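PDB 3S9F: tryparedoxin, which probably acts as a thioredoxin-fold disulfide reductase, passing electrons through a redox-active cysteine pair in the detoxification pathway of Leishmania major. Local coordinates for residues Glu75-His78 / Asp79-Phe83; Phe111-Arg114 / Asn115-Glu118; Asp91-Glu94 / Asp95-Asn98. One frame throughout, in Å; residues are numbered along the deposited sequence.

Contact 1: residues Glu75-His78 / Asp79-Phe83; sequences EKHH and DSKNF. With MG (magnesium ion), chain F.
His78 and Phe83 both set CG between the backbone N and the carbonyl carbon (chi1 83° and 67°), and these two turns bring the Phe83 ring against the backbone of His78 while the imidazole swings out to a magnesium ion. The CA of His78 stands over one face of the Phe83 ring, 3.6 Å from its centroid, a CH-pi contact; CB of His78 also reaches the ring, at CE2. A flat aromatic suits this place because it can lie under a turn of backbone, and the ring also meets that of Phe160. The imidazole binds magnesium through NE2 at 2.0 Å, and its ND1 is hydrogen-bonded to the carbonyl of Tyr74. These two bonds, with the stack on Tyr74, hold the ring's rotation; the bond to Tyr74 would probably polarise it toward the metal. Asp79 lies alongside, its carboxylate plane 40° from the imidazole and its CG over one face. It reaches the ion through water: OD1 accepts hydrogen bonds from two metal-bound waters, the shorter 2.7 Å from OD1 of Asp79, so the aspartate acts in the second shell.

The segment is the exit from helix 61-77 into strand 83-89, part of the thioredoxin fold. Here the amide N of Lys81 bonds the O of His77 at 2.8 Å, and the N of Phe83 takes an in-plane lone pair of the O of His78 at 2.9 Å. Asn82, with positive phi and psi, sits between these two bonded amides, in a conformation asparagine tolerates well. The aliphatic chain of Lys81 runs beside His77, CD lying 3.8 Å from CB of His77. One water links Glu75 O to the amide and OD2 of Asp79; another joins Lys76 O to Ser80 N.

Contact 2: residues Phe111-Arg114 / Asn115-Glu118; sequences FANR and NIVE
Asn113 is the first residue of its segment to touch the helix, lying side by side with Ile116. In the Ile116 conformer given, CB of Asn113 is 3.9 Å from CD1 of Ile116, and a chi1 of -66° brings CG and OD1 near that methyl too; with two conformers deposited, this packing is less certain. Asn113 holds the N-cap position, though its side chain makes no capping bond, and centres an inverse gamma turn closed by a weak bond from the N of Arg114 to the O of Ala112. Alanine, small and exposed here, contributes through that carbonyl, which also accepts a hydrogen bond from a water; the water accepts one from the amide N of Asn115, 2.7 Å away, in the first turn. The O of Asn113 takes two weak bonds, one from the N of Ile116 at 3.1 Å with a bent angle of 125°, the other from the N of Val117, straighter but stretched to 3.4 Å. The branched side chain of Ile116 suits a buried place: it packs on Leu32 and Ile109 and reaches Leu28 of the second subunit, while Asn113 meets Asn113 of that subunit.

Arg114 supplies the first full-strength helical bond across the segments, its O accepting the N of Glu118 at 2.9 Å and 163°. CG of Glu118 comes to 3.3 Å from the O of Arg114, the carboxylate extending beyond. The guanidinium and that carboxylate are not in contact, NH1 of Arg114 lying 5.7 Å from OE2 of Glu118; the long arginine chain, bent at chi2 and chi3, leads instead to Glu92. The whole is a helix N-terminus, here the start of helix 114-123 in the thioredoxin fold, entered through an inverse gamma turn without a side-chain cap.

Contact 3: residues Asp91-Glu94 / Asp95-Asn98; sequences DEEE and DDFN
The carbonyl O of Glu94 is gripped twice by one residue, Asn98. The backbone N of Asn98 bonds it at 3.0 Å, approaching 30° out of the carbonyl plane, and the side-chain ND2 of Asn98 adds a weak bond at 3.1 Å. Asn98 can do this because its amide folds back beside the helix. Glu94 sends its own side chain the same way: CG stands anti to the backbone N (chi1 -172°), the chain runs out extended, and its carboxylate ends nearly parallel to the Asn98 amide, the planes 22° apart. A water joins the two ends, donating a hydrogen bond to OE2 of Glu94 and accepting one from ND2 of Asn98. The other end of that amide, OD1, bonds Arg35, so both ends of the side chain are held.

These residues form the first turn of helix 94-101, which follows strand 83-89 of the thioredoxin fold. Glu93 is the N-cap residue; its O receives the N of Phe97 at 2.9 Å in the carbonyl plane. Acidic side chains suit this end, where the helix dipole would probably stabilise negative charge. Asp95 OD1 also takes a weak bond from the amide N of the next residue, Asp96.

Asp91 approaches from the loop, its side chain crossing that of Asp96 at about a right angle. Their carboxylates stay 4.6 Å apart, OD1 of Asp91 to OD2 of Asp96, and a water donates to both of these oxygens, which probably eases the meeting of like charges. OD1 of Asp91 also bonds Ser58. CB of Asp91 rests 4.0 Å from CB of Phe97, whose large apolar ring turns inward to Leu87, Ser89 and Phe111.

All three contacts lie at helix ends of one thioredoxin-like fold. Contact 1 is a surface exit from helix 61-77, whereas contacts 2 and 3 are partly buried entries to helices 114-123 and 94-101. Contacts 1 and 3 flank the same strand, 83-89, at its start and beyond its end, yet their centres are 27 Å apart, on opposite sides of the chain's centre. Contacts 2 and 3 touch: the Phe111 ring packs on the backbone of Glu93 and Glu94 and meets Phe97. Chemistry follows place: direct coordination of magnesium by a histidine marks the first, backbone helix-start bonds beside mixed Asn and Ile packing at the subunit interface the second, and water-bridged acidic groups the third.

Contact 1: residues Glu75-His78 / Asp79-Phe83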
ATOM      1  N   GLU A  75     -16.026 -14.254  15.527  1.00 27.66           N
ATOM      2  CA  GLU A  75     -16.807 -15.395  15.016  1.00 30.72           C
ATOM      3  C   GLU A  75     -18.305 -15.177  15.187  1.00 32.45           C
ATOM      4  O   GLU A  75     -19.087 -15.455  14.281  1.00 33.29           O
ATOM      5  CB  GLU A  75     -16.355 -16.700  15.671  1.00 32.43           C
ATOM      6  CG  GLU A  75     -14.969 -17.124  15.179  1.00 33.67           C
ATOM      7  CD  GLU A  75     -14.348 -18.236  15.994  1.00 39.15           C
ATOM      8  OE1 GLU A  75     -14.957 -18.686  16.986  1.00 41.20           O
ATOM      9  OE2 GLU A  75     -13.222 -18.653  15.642  1.00 43.11           O
ATOM     10  N   LYS A  76     -18.678 -14.622  16.334  1.00 33.03           N
ATOM     11  CA  LYS A  76     -20.070 -14.390  16.699  1.00 35.75           C
ATOM     12  C   LYS A  76     -20.734 -13.180  16.032  1.00 35.48           C
ATOM     13  O   LYS A  76     -21.936 -13.227  15.729  1.00 38.00           O
ATOM     14  CB  LYS A  76     -20.161 -14.219  18.210  1.00 36.37           C
ATOM     15  CG  LYS A  76     -20.094 -15.517  18.998  1.00 41.26           C
ATOM     16  CD  LYS A  76     -20.360 -15.221  20.469  1.00 46.52           C
ATOM     17  CE  LYS A  76     -19.652 -16.204  21.373  1.00 49.79           C
ATOM     18  NZ  LYS A  76     -19.442 -15.607  22.725  1.00 53.33           N
ATOM     19  N   HIS A  77     -19.966 -12.114  15.799  1.00 33.53           N
ATOM     20  CA  HIS A  77     -20.532 -10.805  15.446  1.00 33.65           C
ATOM     21  C   HIS A  77     -20.030 -10.144  14.158  1.00 31.96           C
ATOM     22  O   HIS A  77     -20.611  -9.147  13.735  1.00 31.91           O
ATOM     23  CB  HIS A  77     -20.323  -9.805  16.588  1.00 33.57           C
ATOM     24  CG  HIS A  77     -20.976 -10.199  17.872  1.00 36.86           C
ATOM     25  ND1 HIS A  77     -22.325 -10.031  18.104  1.00 38.63           N
ATOM     26  CD2 HIS A  77     -20.463 -10.745  18.997  1.00 37.93           C
ATOM     27  CE1 HIS A  77     -22.617 -10.467  19.316  1.00 42.06           C
ATOM     28  NE2 HIS A  77     -21.505 -10.905  19.879  1.00 41.12           N
ATOM     29  N   HIS A  78     -18.964 -10.652  13.539  1.00 30.40           N
ATOM     30  CA  HIS A  78     -18.399  -9.909  12.391  1.00 29.71           C
ATOM     31  C   HIS A  78     -19.395  -9.762  11.225  1.00 31.51           C
ATOM     32  O   HIS A  78     -19.384  -8.748  10.537  1.00 30.70           O
ATOM     33  CB  HIS A  78     -17.016 -10.417  11.952  1.00 28.50           C
ATOM     34  CG  HIS A  78     -17.044 -11.605  11.040  1.00 29.66           C
ATOM     35  ND1 HIS A  78     -17.240 -12.890  11.495  1.00 30.96           N
ATOM     36  CD2 HIS A  78     -16.830 -11.706   9.706  1.00 30.72           C
ATOM     37  CE1 HIS A  78     -17.183 -13.728  10.475  1.00 34.26           C
ATOM     38  NE2 HIS A  78     -16.925 -13.038   9.378  1.00 35.24           N
ATOM     39  N   ASP A  79     -20.251 -10.763  11.025  1.00 33.51           N
ATOM     40  CA  ASP A  79     -21.263 -10.702   9.954  1.00 36.16           C
ATOM     41  C   ASP A  79     -22.389  -9.738  10.290  1.00 37.32           C
ATOM     42  O   ASP A  79     -22.692  -8.820   9.511  1.00 37.75           O
ATOM     43  CB  ASP A  79     -21.850 -12.088   9.687  1.00 38.64           C
ATOM     44  CG  ASP A  79     -20.861 -13.026   9.040  1.00 39.57           C
ATOM     45  OD1 ASP A  79     -20.304 -12.665   7.983  1.00 40.86           O
ATOM     46  OD2 ASP A  79     -20.645 -14.135   9.588  1.00 44.37           O
ATOM     47  N   SER A  80     -23.014  -9.960  11.447  1.00 37.96           N
ATOM     48  CA  SER A  80     -24.173  -9.183  11.878  1.00 39.28           C
ATOM     49  C   SER A  80     -23.820  -7.725  12.164  1.00 37.87           C
ATOM     50  O   SER A  80     -24.610  -6.833  11.877  1.00 38.85           O
ATOM     51  CB  SER A  80     -24.845  -9.826  13.093  1.00 41.07           C
ATOM     52  OG  SER A  80     -23.970  -9.885  14.208  1.00 40.41           O
ATOM     53  N   LYS A  81     -22.631  -7.488  12.709  1.00 34.76           N
ATOM     54  CA  LYS A  81     -22.172  -6.118  12.963  1.00 33.62           C
ATOM     55  C   LYS A  81     -21.291  -5.559  11.836  1.00 31.46           C
ATOM     56  O   LYS A  81     -20.759  -4.448  11.949  1.00 30.40           O
ATOM     57  CB  LYS A  81     -21.466  -6.015  14.319  1.00 32.73           C
ATOM     58  CG  LYS A  81     -22.405  -6.179  15.522  1.00 35.24           C
ATOM     59  CD  LYS A  81     -21.614  -6.262  16.800  1.00 37.14           C
ATOM     60  CE  LYS A  81     -22.466  -6.092  18.049  1.00 40.55           C
ATOM     61  NZ  LYS A  81     -23.801  -6.726  17.990  1.00 45.59           N
ATOM     62  N   ASN A  82     -21.152  -6.330  10.755  1.00 30.79           N
ATOM     63  CA  ASN A  82     -20.524  -5.856   9.509  1.00 30.10           C
ATOM     64  C   ASN A  82     -19.101  -5.290   9.694  1.00 27.39           C
ATOM     65  O   ASN A  82     -18.820  -4.134   9.349  1.00 27.28           O
ATOM     66  CB  ASN A  82     -21.437  -4.829   8.808  1.00 32.59           C
ATOM     67  CG  ASN A  82     -21.014  -4.552   7.382  1.00 34.60           C
ATOM     68  OD1 ASN A  82     -20.588  -5.457   6.665  1.00 35.84           O
ATOM     69  ND2 ASN A  82     -21.095  -3.283   6.971  1.00 37.68           N
ATOM     70  N   PHE A  83     -18.211  -6.089  10.266  1.00 26.40           N
ATOM     71  CA  PHE A  83     -16.828  -5.617  10.434  1.00 23.73           C
ATOM     72  C   PHE A  83     -15.802  -6.653   9.986  1.00 22.07           C
ATOM     73  O   PHE A  83     -16.131  -7.831   9.822  1.00 22.41           O
ATOM     74  CB  PHE A  83     -16.561  -5.107  11.868  1.00 22.81           C
ATOM     75  CG  PHE A  83     -16.606  -6.172  12.941  1.00 22.73           C
ATOM     76  CD1 PHE A  83     -17.756  -6.358  13.708  1.00 25.01           C
ATOM     77  CD2 PHE A  83     -15.467  -6.941  13.243  1.00 21.83           C
ATOM     78  CE1 PHE A  83     -17.808  -7.321  14.733  1.00 25.21           C
ATOM     79  CE2 PHE A  83     -15.508  -7.921  14.266  1.00 22.99           C
ATOM     80  CZ  PHE A  83     -16.678  -8.113  15.008  1.00 23.74           C
TER
HETATM   81 MG    MG F 150     -16.422 -13.647   7.496  1.00 33.38          MG
HETATM   82  O   HOH W   1     -20.231 -13.589  12.548  1.00 25.18           O
HETATM   83  O   HOH W   2     -22.568 -12.214  12.908  1.00 32.19           O
HETATM   84  O   HOH W   3     -17.799 -12.573   6.683  1.00 31.09           O
HETATM   85  O   HOH W   4     -18.736 -14.833   7.470  1.00 39.11           O
HETATM   86  O   HOH W   5     -15.411 -11.470   6.929  1.00 36.57           O
HETATM   87  O   HOH W   6     -14.332 -13.645   7.794  1.00 14.49           O
HETATM   88  O   HOH W   7     -15.928 -14.330   5.378  1.00 29.23           O

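Contact 2: residues Phe111-Arg114 / Asn115-Glu118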
ATOM      1  N   PHE A 111       3.414 -10.936   6.434  1.00 20.43           N
ATOM      2  CA  PHE A 111       4.623 -10.821   7.240  1.00 21.54           C
ATOM      3  C   PHE A 111       5.707  -9.952   6.586  1.00 23.25           C
ATOM      4  O   PHE A 111       6.388  -9.173   7.264  1.00 23.54           O
ATOM      5  CB  PHE A 111       5.230 -12.202   7.507  1.00 22.62           C
ATOM      6  CG  PHE A 111       6.534 -12.128   8.234  1.00 25.97           C
ATOM      7  CD1 PHE A 111       6.560 -11.837   9.591  1.00 26.62           C
ATOM      8  CD2 PHE A 111       7.743 -12.296   7.549  1.00 28.27           C
ATOM      9  CE1 PHE A 111       7.772 -11.751  10.273  1.00 27.48           C
ATOM     10  CE2 PHE A 111       8.963 -12.200   8.216  1.00 31.37           C
ATOM     11  CZ  PHE A 111       8.977 -11.934   9.584  1.00 32.21           C
ATOM     12  N   ALA A 112       5.879 -10.127   5.280  1.00 23.23           N
ATOM     13  CA  ALA A 112       6.881  -9.408   4.501  1.00 25.06           C
ATOM     14  C   ALA A 112       6.683  -7.895   4.502  1.00 25.04           C
ATOM     15  O   ALA A 112       7.641  -7.134   4.248  1.00 26.67           O
ATOM     16  CB  ALA A 112       6.879  -9.934   3.053  1.00 26.06           C
ATOM     17  N   ASN A 113       5.448  -7.458   4.769  1.00 23.04           N
ATOM     18  CA  ASN A 113       5.115  -6.035   4.766  1.00 23.21           C
ATOM     19  C   ASN A 113       5.247  -5.384   6.143  1.00 23.55           C
ATOM     20  O   ASN A 113       4.359  -4.658   6.611  1.00 22.75           O
ATOM     21  CB  ASN A 113       3.744  -5.813   4.168  1.00 22.01           C
ATOM     22  CG  ASN A 113       3.700  -6.164   2.703  1.00 24.13           C
ATOM     23  OD1 ASN A 113       4.340  -5.505   1.860  1.00 28.54           O
ATOM     24  ND2 ASN A 113       2.941  -7.186   2.376  1.00 21.25           N
ATOM     25  N   ARG A 114       6.387  -5.632   6.767  1.00 29.64           N
ATOM     26  CA  ARG A 114       6.724  -5.062   8.072  1.00 30.15           C
ATOM     27  C   ARG A 114       6.688  -3.535   8.063  1.00 28.15           C
ATOM     28  O   ARG A 114       6.226  -2.922   9.039  1.00 27.60           O
ATOM     29  CB  ARG A 114       8.119  -5.523   8.483  1.00 33.13           C
ATOM     30  CG  ARG A 114       8.238  -7.029   8.656  1.00 38.82           C
ATOM     31  CD  ARG A 114       9.589  -7.502   8.141  1.00 47.83           C
ATOM     32  NE  ARG A 114      10.174  -8.573   8.946  1.00 53.21           N
ATOM     33  CZ  ARG A 114      10.721  -8.405  10.152  1.00 55.11           C
ATOM     34  NH1 ARG A 114      10.749  -7.206  10.736  1.00 54.56           N
ATOM     35  NH2 ARG A 114      11.234  -9.448  10.783  1.00 58.19           N
ATOM     36  N   ASN A 115       7.195  -2.948   6.976  1.00 27.86           N
ATOM     37  CA  ASN A 115       7.249  -1.510   6.759  1.00 27.21           C
ATOM     38  C   ASN A 115       5.869  -0.920   7.008  1.00 23.53           C
ATOM     39  O   ASN A 115       5.729   0.113   7.667  1.00 21.44           O
ATOM     40  CB  ASN A 115       7.624  -1.198   5.287  1.00 30.09           C
ATOM     41  CG  ASN A 115       9.107  -0.985   5.052  1.00 35.05           C
ATOM     42  OD1 ASN A 115       9.544  -0.970   3.892  1.00 39.00           O
ATOM     43  ND2 ASN A 115       9.891  -0.804   6.122  1.00 37.18           N
ATOM     44  N   ILE A 116       4.842  -1.581   6.453  1.00 21.47           N
ATOM     45  CA  ILE A 116       3.460  -1.109   6.590  0.50 19.02           C
ATOM     46  C   ILE A 116       3.020  -1.119   8.056  1.00 17.67           C
ATOM     47  O   ILE A 116       2.423  -0.160   8.525  1.00 16.44           O
ATOM     48  CB  ILE A 116       2.460  -1.940   5.718  0.50 18.68           C
ATOM     49  CG1 ILE A 116       2.545  -1.515   4.255  0.50 20.64           C
ATOM     50  CG2 ILE A 116       1.003  -1.757   6.216  0.50 17.30           C
ATOM     51  CD1 ILE A 116       1.918  -2.500   3.292  0.50 18.10           C
ATOM     52  N   VAL A 117       3.317  -2.211   8.773  1.00 17.29           N
ATOM     53  CA  VAL A 117       2.948  -2.314  10.206  1.00 14.94           C
ATOM     54  C   VAL A 117       3.629  -1.200  11.010  1.00 16.26           C
ATOM     55  O   VAL A 117       3.001  -0.567  11.860  1.00 15.07           O
ATOM     56  CB  VAL A 117       3.268  -3.712  10.803  1.00 15.89           C
ATOM     57  CG1 VAL A 117       3.018  -3.730  12.320  1.00 16.15           C
ATOM     58  CG2 VAL A 117       2.379  -4.788  10.116  1.00 15.99           C
ATOM     59  N   GLU A 118       4.891  -0.954  10.700  1.00 17.56           N
ATOM     60  CA  GLU A 118       5.660   0.096  11.379  1.00 20.05           C
ATOM     61  C   GLU A 118       5.016   1.461  11.166  1.00 19.23           C
ATOM     62  O   GLU A 118       4.875   2.240  12.109  1.00 18.95           O
ATOM     63  CB  GLU A 118       7.094   0.121  10.869  1.00 22.51           C
ATOM     64  CG  GLU A 118       7.933  -1.087  11.244  1.00 28.41           C
ATOM     65  CD  GLU A 118       9.434  -0.845  11.098  1.00 38.20           C
ATOM     66  OE1 GLU A 118       9.859   0.138  10.437  1.00 41.98           O
ATOM     67  OE2 GLU A 118      10.198  -1.653  11.664  1.00 43.17           O
TER
HETATM   68  O   HOH W   8       8.584  -4.392   5.170  1.00 34.23           O

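Contact 3: residues Asp91-Glu94 / Asp95-Asn98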
ATOM      1  N   ASP A  91       5.168  -9.329  15.444  1.00 19.87           N
ATOM      2  CA  ASP A  91       6.120 -10.447  15.361  1.00 22.93           C
ATOM      3  C   ASP A  91       7.122 -10.139  14.268  1.00 24.84           C
ATOM      4  O   ASP A  91       6.747  -9.734  13.164  1.00 24.49           O
ATOM      5  CB  ASP A  91       5.411 -11.754  15.035  1.00 22.60           C
ATOM      6  CG  ASP A  91       4.798 -12.400  16.251  1.00 24.37           C
ATOM      7  OD1 ASP A  91       5.566 -12.853  17.123  1.00 25.55           O
ATOM      8  OD2 ASP A  91       3.557 -12.473  16.331  1.00 23.14           O
ATOM      9  N   GLU A  92       8.394 -10.348  14.574  1.00 27.46           N
ATOM     10  CA  GLU A  92       9.437 -10.137  13.586  1.00 29.83           C
ATOM     11  C   GLU A  92      10.020 -11.443  13.088  1.00 30.40           C
ATOM     12  O   GLU A  92      10.759 -11.455  12.106  1.00 31.15           O
ATOM     13  CB  GLU A  92      10.509  -9.200  14.127  1.00 31.74           C
ATOM     14  CG  GLU A  92      10.002  -7.766  14.200  1.00 34.81           C
ATOM     15  CD  GLU A  92      11.040  -6.787  14.727  1.00 41.63           C
ATOM     16  OE1 GLU A  92      12.250  -6.973  14.464  1.00 45.69           O
ATOM     17  OE2 GLU A  92      10.635  -5.818  15.403  1.00 44.91           O
ATOM     18  N   GLU A  93       9.672 -12.536  13.764  1.00 30.37           N
ATOM     19  CA  GLU A  93      10.019 -13.870  13.285  1.00 31.92           C
ATOM     20  C   GLU A  93       8.846 -14.448  12.518  1.00 29.40           C
ATOM     21  O   GLU A  93       7.733 -14.489  13.030  1.00 26.71           O
ATOM     22  CB  GLU A  93      10.405 -14.801  14.449  1.00 33.72           C
ATOM     23  CG  GLU A  93      11.603 -14.324  15.277  1.00 38.71           C
ATOM     24  CD  GLU A  93      12.924 -14.362  14.502  1.00 43.23           C
ATOM     25  OE1 GLU A  93      13.051 -15.154  13.543  1.00 46.95           O
ATOM     26  OE2 GLU A  93      13.839 -13.592  14.852  1.00 47.24           O
ATOM     27  N   GLU A  94       9.108 -14.919  11.299  1.00 29.20           N
ATOM     28  CA  GLU A  94       8.044 -15.404  10.425  1.00 28.24           C
ATOM     29  C   GLU A  94       7.357 -16.673  10.929  1.00 27.64           C
ATOM     30  O   GLU A  94       6.154 -16.840  10.743  1.00 26.38           O
ATOM     31  CB  GLU A  94       8.555 -15.600   8.994  1.00 28.99           C
ATOM     32  CG  GLU A  94       7.464 -15.924   7.985  1.00 30.85           C
ATOM     33  CD  GLU A  94       7.920 -15.702   6.551  1.00 34.59           C
ATOM     34  OE1 GLU A  94       9.147 -15.515   6.336  1.00 37.22           O
ATOM     35  OE2 GLU A  94       7.057 -15.721   5.644  1.00 33.69           O
ATOM     36  N   ASP A  95       8.095 -17.572  11.578  1.00 29.23           N
ATOM     37  CA  ASP A  95       7.409 -18.769  12.065  1.00 29.14           C
ATOM     38  C   ASP A  95       6.470 -18.469  13.237  1.00 27.98           C
ATOM     39  O   ASP A  95       5.367 -19.027  13.298  1.00 26.83           O
ATOM     40  CB  ASP A  95       8.374 -19.924  12.367  1.00 31.89           C
ATOM     41  CG  ASP A  95       9.420 -19.578  13.414  1.00 34.20           C
ATOM     42  OD1 ASP A  95       9.533 -18.411  13.856  1.00 34.26           O
ATOM     43  OD2 ASP A  95      10.166 -20.513  13.778  1.00 40.23           O
ATOM     44  N   ASP A  96       6.886 -17.565  14.133  1.00 27.20           N
ATOM     45  CA  ASP A  96       6.030 -17.100  15.232  1.00 26.75           C
ATOM     46  C   ASP A  96       4.828 -16.339  14.680  1.00 23.92           C
ATOM     47  O   ASP A  96       3.715 -16.464  15.189  1.00 23.37           O
ATOM     48  CB  ASP A  96       6.778 -16.151  16.192  1.00 27.01           C
ATOM     49  CG  ASP A  96       7.988 -16.776  16.832  1.00 32.98           C
ATOM     50  OD1 ASP A  96       8.042 -18.008  16.956  1.00 34.93           O
ATOM     51  OD2 ASP A  96       8.877 -16.008  17.250  1.00 38.07           O
ATOM     52  N   PHE A  97       5.064 -15.517  13.656  1.00 22.56           N
ATOM     53  CA  PHE A  97       3.968 -14.787  13.002  1.00 21.09           C
ATOM     54  C   PHE A  97       2.924 -15.786  12.500  1.00 20.66           C
ATOM     55  O   PHE A  97       1.720 -15.598  12.722  1.00 19.87           O
ATOM     56  CB  PHE A  97       4.514 -13.974  11.819  1.00 20.46           C
ATOM     57  CG  PHE A  97       3.455 -13.490  10.887  1.00 19.23           C
ATOM     58  CD1 PHE A  97       2.809 -12.286  11.125  1.00 18.98           C
ATOM     59  CD2 PHE A  97       3.083 -14.246   9.775  1.00 21.22           C
ATOM     60  CE1 PHE A  97       1.788 -11.820  10.249  1.00 21.12           C
ATOM     61  CE2 PHE A  97       2.090 -13.811   8.905  1.00 22.50           C
ATOM     62  CZ  PHE A  97       1.428 -12.600   9.132  1.00 21.20           C
ATOM     63  N   ASN A  98       3.386 -16.846  11.826  1.00 21.19           N
ATOM     64  CA  ASN A  98       2.446 -17.817  11.260  1.00 21.50           C
ATOM     65  C   ASN A  98       1.715 -18.664  12.303  1.00 22.57           C
ATOM     66  O   ASN A  98       0.516 -18.941  12.145  1.00 22.95           O
ATOM     67  CB  ASN A  98       3.094 -18.684  10.180  1.00 23.27           C
ATOM     68  CG  ASN A  98       3.115 -17.994   8.838  1.00 24.64           C
ATOM     69  OD1 ASN A  98       2.063 -17.738   8.245  1.00 26.51           O
ATOM     70  ND2 ASN A  98       4.311 -17.661   8.361  1.00 26.33           N
TER
HETATM   71  O   HOH W   9       8.216 -13.004  16.854  1.00 12.14           O
HETATM   72  O   HOH W  10       1.675 -12.615  14.324  1.00 21.84           O
HETATM   73  O   HOH W  11       4.375 -16.006   5.970  1.00  9.87           O